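Local structure of 2-Keto-3-deoxy-(6-phospho-)gluconate aldolase (Thermoproteus tenax, 2R91) at residues V138-A143 with T162-R167; A95-Y100 with F126-P131. The protein belongs to the aldolases of the dihydrodipicolinate synthetase family, whose chains fold as TIM barrels. One frame throughout, in Å; residues are numbered along the deposited sequence.

Overall arrangement
Both contacts belong to one parallel eight-stranded barrel. Interaction 2 pairs the C-terminal ends of two neighbouring barrel strands, 93-96 and 125-129. Interaction 1 lies further out, where helix 140-146 meets helix 159-168 of the outer layer. Their centres are about 13 Å apart. They sit about 12 Å (interaction 2) and about 18 Å (interaction 1) from the centre of the chain. The two contacts touch through Val-138: its CG2 is 3.7 Å from Pro-98 CG, and its O is 3.4 Å from Leu-127 CD2. A bound sulfate ion, probably from the crystallisation liquor, is held by Tyr-128 of interaction 2 together with Thr-42, Lys-153 and Thr-155.

Interaction 1. Residues V138-A143 with T162-R167; sequences VDARAA and TLAYKR
Tyr-165 brings the edge of its ring to the start of helix 140-146, meeting Val-138, Ala-140 and Ala-143. Its CG is anti to the carbonyl carbon (chi1 -63°), which carries the ring from helix 159-168 across to the other segment. Beyond CB, the CD1 atom comes first and lies 3.5 Å from Ala-140 CA. CE1 is next, 3.5 Å from Ala-140 N. The methyl of Ala-143 approaches CE1 at the ring edge, with CB 4.0 Å away. CZ is 3.5 Å from Val-138 O. At the tip, the hydroxyl OH donates to Val-138 O at 2.6 Å. The acceptor lies near the ring plane, and the donor is tilted 28° from the carbonyl plane. Both helices belong to the outer layer of the TIM barrel, and Leu-127 of strand 125-129 touches both Tyr-165 and Ala-143. His-161, from the same helix as Tyr-165, also meets its ring at a steep angle. The alanines bring the backbones close. Ala-140 CB is 3.3 Å from Ala-164 O and 3.8 Å from Ala-164 CB. Asp-139 is the N-cap of helix 140-146. Its OD1 accepts from Ala-142 N at 3.1 Å in a nearly straight bond, N-H...O angle 172°.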
ATOM      1  N   VAL A 138      -4.114 -12.893   8.044  1.00 20.29           N
ATOM      2  CA  VAL A 138      -4.793 -14.178   8.037  1.00 20.94           C
ATOM      3  C   VAL A 138      -6.291 -13.877   8.154  1.00 20.78           C
ATOM      4  O   VAL A 138      -6.806 -13.656   9.267  1.00 18.89           O
ATOM      5  CB  VAL A 138      -4.293 -15.090   9.168  1.00 21.11           C
ATOM      6  CG1 VAL A 138      -5.078 -16.408   9.189  1.00 20.05           C
ATOM      7  CG2 VAL A 138      -2.768 -15.382   8.955  1.00 20.83           C
ATOM      8  N   ASP A 139      -6.967 -13.801   7.000  1.00 20.83           N
ATOM      9  CA  ASP A 139      -8.359 -13.300   6.967  1.00 20.94           C
ATOM     10  C   ASP A 139      -9.334 -14.394   7.429  1.00 21.65           C
ATOM     11  O   ASP A 139      -8.907 -15.501   7.780  1.00 18.30           O
ATOM     12  CB  ASP A 139      -8.725 -12.642   5.601  1.00 22.56           C
ATOM     13  CG  ASP A 139      -8.843 -13.642   4.433  1.00 23.49           C
ATOM     14  OD1 ASP A 139      -8.725 -14.856   4.642  1.00 23.95           O
ATOM     15  OD2 ASP A 139      -9.067 -13.187   3.285  1.00 24.21           O
ATOM     16  N   ALA A 140     -10.635 -14.083   7.469  1.00 21.28           N
ATOM     17  CA  ALA A 140     -11.610 -15.039   8.000  1.00 22.62           C
ATOM     18  C   ALA A 140     -11.574 -16.398   7.283  1.00 23.65           C
ATOM     19  O   ALA A 140     -11.609 -17.464   7.919  1.00 24.36           O
ATOM     20  CB  ALA A 140     -13.038 -14.430   7.943  1.00 23.18           C
ATOM     21  N   ARG A 141     -11.511 -16.361   5.962  1.00 24.49           N
ATOM     22  CA  ARG A 141     -11.489 -17.590   5.176  1.00 27.34           C
ATOM     23  C   ARG A 141     -10.236 -18.457   5.475  1.00 25.69           C
ATOM     24  O   ARG A 141     -10.332 -19.665   5.712  1.00 25.03           O
ATOM     25  CB  ARG A 141     -11.560 -17.191   3.710  1.00 30.44           C
ATOM     26  CG  ARG A 141     -11.579 -18.306   2.710  1.00 36.64           C
ATOM     27  CD  ARG A 141     -12.177 -17.779   1.400  1.00 40.30           C
ATOM     28  NE  ARG A 141     -11.366 -18.187   0.269  1.00 45.42           N
ATOM     29  CZ  ARG A 141     -10.632 -17.358  -0.476  1.00 48.18           C
ATOM     30  NH1 ARG A 141     -10.629 -16.042  -0.218  1.00 49.20           N
ATOM     31  NH2 ARG A 141      -9.911 -17.848  -1.497  1.00 48.56           N
ATOM     32  N   ALA A 142      -9.069 -17.821   5.474  1.00 25.23           N
ATOM     33  CA  ALA A 142      -7.805 -18.474   5.853  1.00 24.03           C
ATOM     34  C   ALA A 142      -7.863 -19.020   7.282  1.00 25.07           C
ATOM     35  O   ALA A 142      -7.413 -20.130   7.547  1.00 25.80           O
ATOM     36  CB  ALA A 142      -6.669 -17.492   5.717  1.00 24.54           C
ATOM     37  N   ALA A 143      -8.430 -18.247   8.201  1.00 24.07           N
ATOM     38  CA  ALA A 143      -8.580 -18.676   9.586  1.00 24.68           C
ATOM     39  C   ALA A 143      -9.455 -19.946   9.718  1.00 25.72           C
ATOM     40  O   ALA A 143      -9.129 -20.885  10.488  1.00 24.09           O
ATOM     41  CB  ALA A 143      -9.139 -17.535  10.428  1.00 23.20           C
ATOM     42  N   THR A 162     -13.107  -7.708  10.502  1.00 18.46           N
ATOM     43  CA  THR A 162     -13.329  -8.357  11.804  1.00 18.98           C
ATOM     44  C   THR A 162     -14.644  -9.127  11.852  1.00 20.32           C
ATOM     45  O   THR A 162     -14.693 -10.295  12.298  1.00 19.24           O
ATOM     46  CB  THR A 162     -13.260  -7.345  12.959  1.00 18.81           C
ATOM     47  OG1 THR A 162     -12.058  -6.595  12.853  1.00 19.25           O
ATOM     48  CG2 THR A 162     -13.284  -8.046  14.339  1.00 16.54           C
ATOM     49  N   LEU A 163     -15.723  -8.478  11.390  1.00 20.54           N
ATOM     50  CA  LEU A 163     -17.029  -9.120  11.347  1.00 20.86           C
ATOM     51  C   LEU A 163     -16.979 -10.405  10.531  1.00 19.80           C
ATOM     52  O   LEU A 163     -17.645 -11.372  10.847  1.00 22.87           O
ATOM     53  CB  LEU A 163     -18.092  -8.149  10.753  1.00 21.59           C
ATOM     54  CG  LEU A 163     -18.689  -7.158  11.766  1.00 22.62           C
ATOM     55  CD1 LEU A 163     -19.336  -5.945  11.061  1.00 21.55           C
ATOM     56  CD2 LEU A 163     -19.712  -7.868  12.673  1.00 22.09           C
ATOM     57  N   ALA A 164     -16.201 -10.417   9.462  1.00 21.87           N
ATOM     58  CA  ALA A 164     -16.109 -11.605   8.633  1.00 21.24           C
ATOM     59  C   ALA A 164     -15.676 -12.857   9.423  1.00 22.25           C
ATOM     60  O   ALA A 164     -16.072 -13.967   9.069  1.00 20.86           O
ATOM     61  CB  ALA A 164     -15.183 -11.361   7.437  1.00 22.08           C
ATOM     62  N   TYR A 165     -14.901 -12.700  10.505  1.00 21.87           N
ATOM     63  CA  TYR A 165     -14.549 -13.889  11.320  1.00 22.09           C
ATOM     64  C   TYR A 165     -15.764 -14.493  11.995  1.00 23.41           C
ATOM     65  O   TYR A 165     -15.871 -15.705  12.140  1.00 23.02           O
ATOM     66  CB  TYR A 165     -13.493 -13.575  12.387  1.00 21.10           C
ATOM     67  CG  TYR A 165     -12.156 -13.137  11.846  1.00 20.46           C
ATOM     68  CD1 TYR A 165     -11.238 -14.076  11.348  1.00 20.65           C
ATOM     69  CD2 TYR A 165     -11.782 -11.803  11.876  1.00 20.53           C
ATOM     70  CE1 TYR A 165     -10.009 -13.696  10.878  1.00 20.03           C
ATOM     71  CE2 TYR A 165     -10.541 -11.404  11.405  1.00 19.56           C
ATOM     72  CZ  TYR A 165      -9.658 -12.367  10.905  1.00 20.86           C
ATOM     73  OH  TYR A 165      -8.439 -11.972  10.431  1.00 19.37           O
ATOM     74  N   LYS A 166     -16.683 -13.638  12.427  1.00 25.14           N
ATOM     75  CA  LYS A 166     -17.933 -14.101  13.009  1.00 26.87           C
ATOM     76  C   LYS A 166     -18.767 -14.852  11.962  1.00 26.30           C
ATOM     77  O   LYS A 166     -19.470 -15.791  12.267  1.00 26.37           O
ATOM     78  CB  LYS A 166     -18.702 -12.883  13.520  1.00 29.71           C
ATOM     79  CG  LYS A 166     -19.574 -13.137  14.683  1.00 32.50           C
ATOM     80  CD  LYS A 166     -18.896 -12.595  15.931  1.00 35.08           C
ATOM     81  CE  LYS A 166     -19.180 -13.528  17.112  1.00 34.74           C
ATOM     82  NZ  LYS A 166     -20.525 -13.255  17.555  1.00 37.08           N
ATOM     83  N   ARG A 167     -18.665 -14.432  10.711  1.00 26.70           N
ATOM     84  CA  ARG A 167     -19.388 -15.081   9.625  1.00 27.27           C
ATOM     85  C   ARG A 167     -18.823 -16.462   9.315  1.00 27.87           C
ATOM     86  O   ARG A 167     -19.580 -17.439   9.173  1.00 28.20           O
ATOM     87  CB  ARG A 167     -19.357 -14.183   8.388  1.00 26.23           C
ATOM     88  CG  ARG A 167     -20.097 -14.712   7.169  1.00 29.61           C
ATOM     89  CD  ARG A 167     -19.851 -13.754   6.010  1.00 30.20           C
ATOM     90  NE  ARG A 167     -19.767 -14.480   4.752  1.00 32.84           N
ATOM     91  CZ  ARG A 167     -19.058 -14.097   3.705  1.00 31.24           C
ATOM     92  NH1 ARG A 167     -18.302 -12.993   3.737  1.00 30.63           N
ATOM     93  NH2 ARG A 167     -19.114 -14.838   2.619  1.00 33.32           N
TER

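Interaction 2. Residues A95-Y100 with F126-P131; sequences ASLPPY and FLYNYP. With SO4 (sulfate ion), chain E.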
ATOM      1  N   ALA A  95      -2.938 -17.008  22.462  1.00 19.09           N
ATOM      2  CA  ALA A  95      -3.128 -16.369  21.164  1.00 18.26           C
ATOM      3  C   ALA A  95      -1.788 -16.315  20.470  1.00 17.65           C
ATOM      4  O   ALA A  95      -0.753 -16.347  21.131  1.00 18.09           O
ATOM      5  CB  ALA A  95      -3.689 -14.953  21.335  1.00 17.67           C
ATOM      6  N   SER A  96      -1.792 -16.209  19.149  1.00 17.11           N
ATOM      7  CA  SER A  96      -0.545 -15.933  18.429  1.00 16.27           C
ATOM      8  C   SER A  96      -0.750 -15.022  17.228  1.00 17.07           C
ATOM      9  O   SER A  96      -1.703 -15.192  16.456  1.00 16.69           O
ATOM     10  CB  SER A  96       0.167 -17.236  17.952  1.00 16.92           C
ATOM     11  OG  SER A  96       1.457 -16.910  17.447  1.00 16.97           O
ATOM     12  N   LEU A  97       0.152 -14.058  17.082  1.00 15.60           N
ATOM     13  CA  LEU A  97       0.381 -13.420  15.803  1.00 16.36           C
ATOM     14  C   LEU A  97       0.703 -14.524  14.812  1.00 16.72           C
ATOM     15  O   LEU A  97       1.268 -15.560  15.195  1.00 16.95           O
ATOM     16  CB  LEU A  97       1.594 -12.489  15.904  1.00 16.37           C
ATOM     17  CG  LEU A  97       1.471 -11.269  16.833  1.00 17.51           C
ATOM     18  CD1 LEU A  97       2.834 -10.647  17.154  1.00 17.69           C
ATOM     19  CD2 LEU A  97       0.561 -10.187  16.190  1.00 17.12           C
ATOM     20  N   PRO A  98       0.399 -14.288  13.512  1.00 16.94           N
ATOM     21  CA  PRO A  98       0.998 -15.121  12.481  1.00 17.01           C
ATOM     22  C   PRO A  98       2.513 -14.853  12.459  1.00 16.99           C
ATOM     23  O   PRO A  98       2.960 -13.804  12.894  1.00 15.87           O
ATOM     24  CB  PRO A  98       0.408 -14.557  11.173  1.00 17.77           C
ATOM     25  CG  PRO A  98      -0.835 -13.723  11.591  1.00 17.80           C
ATOM     26  CD  PRO A  98      -0.455 -13.207  12.966  1.00 16.88           C
ATOM     27  N   PRO A  99       3.292 -15.783  11.912  1.00 17.72           N
ATOM     28  CA  PRO A  99       4.721 -15.468  11.716  1.00 18.73           C
ATOM     29  C   PRO A  99       4.872 -14.076  11.074  1.00 19.39           C
ATOM     30  O   PRO A  99       4.217 -13.792  10.067  1.00 20.33           O
ATOM     31  CB  PRO A  99       5.177 -16.572  10.737  1.00 18.28           C
ATOM     32  CG  PRO A  99       4.312 -17.822  11.224  1.00 18.13           C
ATOM     33  CD  PRO A  99       2.932 -17.148  11.473  1.00 18.35           C
ATOM     34  N   TYR A 100       5.691 -13.221  11.675  1.00 18.43           N
ATOM     35  CA  TYR A 100       5.873 -11.840  11.233  1.00 18.44           C
ATOM     36  C   TYR A 100       7.312 -11.595  10.739  1.00 17.46           C
ATOM     37  O   TYR A 100       8.116 -12.535  10.609  1.00 17.02           O
ATOM     38  CB  TYR A 100       5.509 -10.874  12.384  1.00 19.19           C
ATOM     39  CG  TYR A 100       6.162 -11.236  13.732  1.00 19.87           C
ATOM     40  CD1 TYR A 100       7.394 -10.695  14.090  1.00 19.56           C
ATOM     41  CD2 TYR A 100       5.526 -12.084  14.641  1.00 20.30           C
ATOM     42  CE1 TYR A 100       8.009 -11.019  15.325  1.00 20.50           C
ATOM     43  CE2 TYR A 100       6.121 -12.407  15.864  1.00 20.34           C
ATOM     44  CZ  TYR A 100       7.365 -11.871  16.189  1.00 20.39           C
ATOM     45  OH  TYR A 100       7.949 -12.172  17.395  1.00 21.55           O
ATOM     46  N   PHE A 126      -6.255 -18.691  19.913  1.00 22.36           N
ATOM     47  CA  PHE A 126      -6.789 -17.501  19.207  1.00 22.23           C
ATOM     48  C   PHE A 126      -5.836 -17.065  18.131  1.00 21.47           C
ATOM     49  O   PHE A 126      -4.600 -17.061  18.336  1.00 20.20           O
ATOM     50  CB  PHE A 126      -6.927 -16.310  20.171  1.00 24.51           C
ATOM     51  CG  PHE A 126      -8.161 -16.339  21.043  1.00 26.46           C
ATOM     52  CD1 PHE A 126      -8.604 -17.514  21.634  1.00 27.34           C
ATOM     53  CD2 PHE A 126      -8.864 -15.177  21.281  1.00 27.97           C
ATOM     54  CE1 PHE A 126      -9.743 -17.519  22.446  1.00 29.07           C
ATOM     55  CE2 PHE A 126     -10.008 -15.175  22.102  1.00 27.90           C
ATOM     56  CZ  PHE A 126     -10.431 -16.325  22.685  1.00 27.21           C
ATOM     57  N   LEU A 127      -6.379 -16.660  16.989  1.00 19.60           N
ATOM     58  CA  LEU A 127      -5.584 -15.919  16.033  1.00 18.24           C
ATOM     59  C   LEU A 127      -5.512 -14.462  16.503  1.00 19.52           C
ATOM     60  O   LEU A 127      -6.529 -13.861  16.843  1.00 19.27           O
ATOM     61  CB  LEU A 127      -6.193 -16.036  14.631  1.00 17.73           C
ATOM     62  CG  LEU A 127      -5.728 -14.974  13.617  1.00 19.20           C
ATOM     63  CD1 LEU A 127      -4.266 -15.120  13.182  1.00 17.18           C
ATOM     64  CD2 LEU A 127      -6.696 -14.952  12.407  1.00 18.18           C
ATOM     65  N   TYR A 128      -4.306 -13.910  16.584  1.00 18.20           N
ATOM     66  CA  TYR A 128      -4.116 -12.491  16.853  1.00 19.01           C
ATOM     67  C   TYR A 128      -3.594 -11.886  15.555  1.00 19.50           C
ATOM     68  O   TYR A 128      -2.410 -12.028  15.199  1.00 18.97           O
ATOM     69  CB  TYR A 128      -3.142 -12.278  18.035  1.00 17.91           C
ATOM     70  CG  TYR A 128      -2.682 -10.844  18.313  1.00 18.09           C
ATOM     71  CD1 TYR A 128      -3.471  -9.722  17.965  1.00 17.64           C
ATOM     72  CD2 TYR A 128      -1.481 -10.616  18.968  1.00 16.72           C
ATOM     73  CE1 TYR A 128      -3.016  -8.419  18.229  1.00 19.04           C
ATOM     74  CE2 TYR A 128      -1.023  -9.340  19.236  1.00 17.64           C
ATOM     75  CZ  TYR A 128      -1.790  -8.241  18.887  1.00 18.49           C
ATOM     76  OH  TYR A 128      -1.286  -7.000  19.187  1.00 17.44           O
ATOM     77  N   ASN A 129      -4.507 -11.227  14.839  1.00 19.07           N
ATOM     78  CA  ASN A 129      -4.255 -10.699  13.514  1.00 18.36           C
ATOM     79  C   ASN A 129      -3.980  -9.193  13.631  1.00 18.24           C
ATOM     80  O   ASN A 129      -4.692  -8.481  14.337  1.00 18.95           O
ATOM     81  CB  ASN A 129      -5.490 -11.001  12.628  1.00 19.38           C
ATOM     82  CG  ASN A 129      -5.254 -10.725  11.142  1.00 20.13           C
ATOM     83  OD1 ASN A 129      -5.936  -9.883  10.531  1.00 21.74           O
ATOM     84  ND2 ASN A 129      -4.340 -11.454  10.551  1.00 17.70           N
ATOM     85  N   TYR A 130      -2.911  -8.717  12.992  1.00 17.37           N
ATOM     86  CA  TYR A 130      -2.512  -7.326  13.095  1.00 18.39           C
ATOM     87  C   TYR A 130      -1.695  -7.002  11.852  1.00 19.37           C
ATOM     88  O   TYR A 130      -0.462  -6.871  11.906  1.00 17.02           O
ATOM     89  CB  TYR A 130      -1.695  -7.085  14.379  1.00 18.94           C
ATOM     90  CG  TYR A 130      -1.460  -5.633  14.740  1.00 19.82           C
ATOM     91  CD1 TYR A 130      -1.716  -4.599  13.825  1.00 19.97           C
ATOM     92  CD2 TYR A 130      -0.953  -5.292  15.987  1.00 19.30           C
ATOM     93  CE1 TYR A 130      -1.466  -3.263  14.159  1.00 20.62           C
ATOM     94  CE2 TYR A 130      -0.734  -3.970  16.336  1.00 20.37           C
ATOM     95  CZ  TYR A 130      -0.974  -2.971  15.415  1.00 20.37           C
ATOM     96  OH  TYR A 130      -0.764  -1.674  15.766  1.00 21.03           O
ATOM     97  N   PRO A 131      -2.376  -6.916  10.700  1.00 19.77           N
ATOM     98  CA  PRO A 131      -1.619  -6.811   9.432  1.00 20.08           C
ATOM     99  C   PRO A 131      -0.640  -5.658   9.312  1.00 19.79           C
ATOM    100  O   PRO A 131       0.430  -5.855   8.729  1.00 19.24           O
ATOM    101  CB  PRO A 131      -2.703  -6.742   8.341  1.00 20.76           C
ATOM    102  CG  PRO A 131      -3.956  -7.242   8.999  1.00 20.44           C
ATOM    103  CD  PRO A 131      -3.833  -7.035  10.499  1.00 19.81           C
TER
HETATM  104  S   SO4 E   1      -2.694  -4.457  20.687  1.00 36.51           S
HETATM  105  O1  SO4 E   1      -2.937  -5.194  19.419  1.00 30.51           O
HETATM  106  O2  SO4 E   1      -4.048  -4.066  21.148  1.00 36.11           O
HETATM  107  O3  SO4 E   1      -1.872  -5.108  21.693  1.00 33.32           O
HETATM  108  O4  SO4 E   1      -1.917  -3.213  20.456  1.00 37.37           O
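Leu-97 and Tyr-128 lie side by side and point the same way. The CD2 methyl of Leu-97 sits over one face of the Tyr-128 ring, 3.8 Å from its centroid, a CH-pi contact displaced toward the rim. Tyr-128 CG is anti to the backbone N (chi1 171°), which brings the ring alongside the leucine. Its OH donates to sulfate O1, which lies near the ring plane. The modelled length from Tyr-128 OH to sulfate O1, 2.5 Å, is very short, and its exact value is doubtful.

Two backbone bonds join the strands. Ser-96 N donates to Phe-126 O at 3.0 Å. Tyr-128 N donates to Ser-96 O at 2.9 Å, from above the carbonyl plane (53° out of it). Leu-97, just past the end of strand 93-96, makes a CA-H...O contact from its CA to Tyr-128 O at 3.2 Å. Pro-98 CD also lies against that oxygen. Ala-95 CB and Phe-126 CB share one face of the sheet, 3.7 Å apart. Leu-127 points to the other face, the one that carries Ser-96, and its CD1 is 4.0 Å from Pro-98 CG. The two side chains cross at about a right angle. Ser-96 OG donates a hydrogen bond to Leu-97 O at 2.6 Å and also bonds Tyr-113 of helix 107-120.

Further out, Thr-41 bonds the Tyr-128 hydroxyl, Phe-37 meets the tyrosine ring edge-to-face, and Gln-70 OE1 binds Leu-97 N. Tyr-101 of another subunit packs on Leu-97. Strand 93-96, helix 107-120 and strand 125-129 form a beta-alpha-beta crossover, the unit typical of the TIM barrel. Active sites of this fold lie at the C-terminal ends of the strands, where the sulfate is bound.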